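Local coordinates for arfgap-like finger domain containing protein (Cryptosporidium parvum Iowa II, PDB 2OWA), which binds a zinc ion through four cysteines and probably activates GTP hydrolysis by ADP-ribosylation factors, at residues Met92-Asn97 against Asp133-Glu138. Numbering follows the deposited sequence.
Sequences MDIGGN and DSEISE
With chi1 at 62°, Ile94 holds CG1 between its backbone N and carbonyl carbon, and its CD1 reaches Glu135, while in Ile136 a chi1 of 63° turns CG2 away from the carbonyl carbon, to the side of Ile94. Two apolar approaches result. Ile94 CD1 lies 3.7 Å from Glu135 CB and 4.1 Å from Glu135 CG, so it is the aliphatic base of the glutamate that is touched, the two side chains crossing at a slant. Ile94 CG1 comes within 4.1 Å of Ile136 CG2, here at roughly a right angle. About 120 Å² is buried between the two segments, and no direct hydrogen bond joins them, which marks this as a small surface contact. In the putative ArfGap domain it joins the C-terminal end of helix 86-94 to that of helix 123-135, away from the zinc site of Cys39, Cys42, Cys59 and Cys62. Ile136 also packs on Ile87, Val90 and Arg91 of helix 86-94, and Asp133 OD1 forms a salt bridge with the same Arg91. The Glu135 chain bends at chi2, and its OE2 forms a salt bridge with Arg99 of helix 97-107, whose NH1 also hydrogen-bonds to Ile94 O, so one guanidinium nitrogen serves both helix ends. Past Ile136 the chain folds back, and Ser137 OG donates to Asp133 O at 2.6 Å, the donor lying 26° out of the carbonyl plane.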
ATOM      1  N   MET A  92       6.426  -0.086  -2.712  1.00 17.14           N
ATOM      2  CA  MET A  92       5.519   1.024  -2.830  1.00 16.32           C
ATOM      3  C   MET A  92       5.669   1.775  -4.165  1.00 16.57           C
ATOM      4  O   MET A  92       4.701   2.277  -4.715  1.00 15.85           O
ATOM      5  CB  MET A  92       5.719   1.980  -1.644  1.00 16.89           C
ATOM      6  CG  MET A  92       5.214   1.444  -0.291  1.00 17.16           C
ATOM      7  SD  MET A  92       3.589   0.670  -0.238  1.00 21.40           S
ATOM      8  CE  MET A  92       2.531   2.035  -0.668  1.00 22.68           C
ATOM      9  N   ASP A  93       6.899   1.811  -4.668  1.00 17.39           N
ATOM     10  CA  ASP A  93       7.257   2.537  -5.867  1.00 18.93           C
ATOM     11  C   ASP A  93       6.682   1.828  -7.094  1.00 19.01           C
ATOM     12  O   ASP A  93       6.107   2.490  -7.976  1.00 19.83           O
ATOM     13  CB  ASP A  93       8.784   2.648  -5.973  1.00 18.37           C
ATOM     14  CG  ASP A  93       9.235   3.693  -7.011  1.00 23.63           C
ATOM     15  OD1 ASP A  93       8.377   4.309  -7.695  1.00 24.65           O
ATOM     16  OD2 ASP A  93      10.477   3.881  -7.147  1.00 25.34           O
ATOM     17  N   ILE A  94       6.794   0.498  -7.137  1.00 19.57           N
ATOM     18  CA  ILE A  94       6.250  -0.270  -8.296  1.00 19.66           C
ATOM     19  C   ILE A  94       4.746  -0.538  -8.209  1.00 20.54           C
ATOM     20  O   ILE A  94       4.115  -0.908  -9.221  1.00 21.97           O
ATOM     21  CB  ILE A  94       7.017  -1.590  -8.566  1.00 19.28           C
ATOM     22  CG1 ILE A  94       6.923  -2.543  -7.367  1.00 19.46           C
ATOM     23  CG2 ILE A  94       8.470  -1.322  -8.929  1.00 17.87           C
ATOM     24  CD1 ILE A  94       5.968  -3.640  -7.556  1.00 24.00           C
ATOM     25  N   GLY A  95       4.185  -0.354  -7.012  1.00 20.47           N
ATOM     26  CA  GLY A  95       2.757  -0.495  -6.796  1.00 19.63           C
ATOM     27  C   GLY A  95       2.021   0.831  -6.949  1.00 19.15           C
ATOM     28  O   GLY A  95       2.106   1.507  -7.974  1.00 19.56           O
ATOM     29  N   GLY A  96       1.299   1.226  -5.909  1.00 18.59           N
ATOM     30  CA  GLY A  96       0.514   2.457  -5.960  1.00 17.43           C
ATOM     31  C   GLY A  96      -0.960   2.164  -6.117  1.00 17.63           C
ATOM     32  O   GLY A  96      -1.357   1.055  -6.519  1.00 17.03           O
ATOM     33  N   ASN A  97      -1.787   3.154  -5.786  1.00 18.09           N
ATOM     34  CA  ASN A  97      -3.249   3.045  -5.976  1.00 17.64           C
ATOM     35  C   ASN A  97      -3.724   2.812  -7.410  1.00 17.98           C
ATOM     36  O   ASN A  97      -4.634   2.031  -7.612  1.00 16.85           O
ATOM     37  CB  ASN A  97      -3.977   4.244  -5.365  1.00 17.20           C
ATOM     38  CG  ASN A  97      -3.903   4.263  -3.846  1.00 18.82           C
ATOM     39  OD1 ASN A  97      -3.201   3.448  -3.229  1.00 19.54           O
ATOM     40  ND2 ASN A  97      -4.621   5.224  -3.223  1.00 19.39           N
ATOM     41  N   ASP A 133       5.333  -9.214  -5.343  1.00 22.60           N
ATOM     42  CA  ASP A 133       6.485  -9.959  -4.795  1.00 24.19           C
ATOM     43  C   ASP A 133       7.431 -10.359  -5.920  1.00 24.23           C
ATOM     44  O   ASP A 133       8.656 -10.255  -5.800  1.00 24.70           O
ATOM     45  CB  ASP A 133       6.035 -11.272  -4.125  1.00 24.01           C
ATOM     46  CG  ASP A 133       5.296 -11.069  -2.848  1.00 27.40           C
ATOM     47  OD1 ASP A 133       5.258  -9.909  -2.339  1.00 29.13           O
ATOM     48  OD2 ASP A 133       4.770 -12.101  -2.325  1.00 29.11           O
ATOM     49  N   SER A 134       6.833 -10.855  -6.993  1.00 24.65           N
ATOM     50  CA  SER A 134       7.547 -11.246  -8.173  1.00 26.54           C
ATOM     51  C   SER A 134       8.287 -10.061  -8.837  1.00 27.24           C
ATOM     52  O   SER A 134       9.416 -10.216  -9.288  1.00 27.72           O
ATOM     53  CB  SER A 134       6.569 -11.869  -9.132  1.00 26.82           C
ATOM     54  OG  SER A 134       7.254 -12.738  -9.979  1.00 31.85           O
ATOM     55  N   GLU A 135       7.670  -8.883  -8.866  1.00 27.63           N
ATOM     56  CA  GLU A 135       8.325  -7.665  -9.391  1.00 29.11           C
ATOM     57  C   GLU A 135       9.567  -7.243  -8.623  1.00 30.04           C
ATOM     58  O   GLU A 135      10.532  -6.781  -9.220  1.00 30.19           O
ATOM     59  CB  GLU A 135       7.364  -6.491  -9.370  1.00 29.38           C
ATOM     60  CG  GLU A 135       6.265  -6.582 -10.359  1.00 30.35           C
ATOM     61  CD  GLU A 135       6.655  -5.917 -11.635  1.00 34.24           C
ATOM     62  OE1 GLU A 135       7.327  -6.584 -12.458  1.00 34.30           O
ATOM     63  OE2 GLU A 135       6.300  -4.725 -11.794  1.00 33.99           O
ATOM     64  N   ILE A 136       9.520  -7.372  -7.298  1.00 30.25           N
ATOM     65  CA  ILE A 136      10.610  -6.942  -6.456  1.00 31.28           C
ATOM     66  C   ILE A 136      11.667  -8.027  -6.204  1.00 32.63           C
ATOM     67  O   ILE A 136      12.642  -7.752  -5.501  1.00 33.83           O
ATOM     68  CB  ILE A 136      10.124  -6.358  -5.088  1.00 30.76           C
ATOM     69  CG1 ILE A 136       9.390  -7.445  -4.262  1.00 31.24           C
ATOM     70  CG2 ILE A 136       9.311  -5.109  -5.314  1.00 29.31           C
ATOM     71  CD1 ILE A 136       8.974  -7.069  -2.787  1.00 30.81           C
ATOM     72  N   SER A 137      11.484  -9.224  -6.768  1.00 33.56           N
ATOM     73  CA  SER A 137      12.309 -10.393  -6.433  1.00 35.02           C
ATOM     74  C   SER A 137      12.948 -11.107  -7.625  1.00 36.16           C
ATOM     75  O   SER A 137      13.926 -11.830  -7.457  1.00 34.22           O
ATOM     76  CB  SER A 137      11.499 -11.439  -5.656  1.00 34.73           C
ATOM     77  OG  SER A 137      10.878 -10.889  -4.522  1.00 36.01           O
ATOM     78  N   GLU A 138      12.364 -10.944  -8.808  1.00 38.21           N
ATOM     79  CA  GLU A 138      12.805 -11.682 -10.006  1.00 40.63           C
ATOM     80  C   GLU A 138      12.461 -10.874 -11.246  1.00 40.52           C
ATOM     81  O   GLU A 138      11.967  -9.749 -11.117  1.00 40.70           O
ATOM     82  CB  GLU A 138      12.166 -13.087 -10.062  1.00 40.97           C
ATOM     83  CG  GLU A 138      10.614 -13.096 -10.065  1.00 42.55           C
ATOM     84  CD  GLU A 138       9.988 -14.432  -9.639  1.00 43.41           C
ATOM     85  OE1 GLU A 138       8.765 -14.606  -9.877  1.00 45.20           O
ATOM     86  OE2 GLU A 138      10.696 -15.306  -9.065  1.00 47.19           O
TER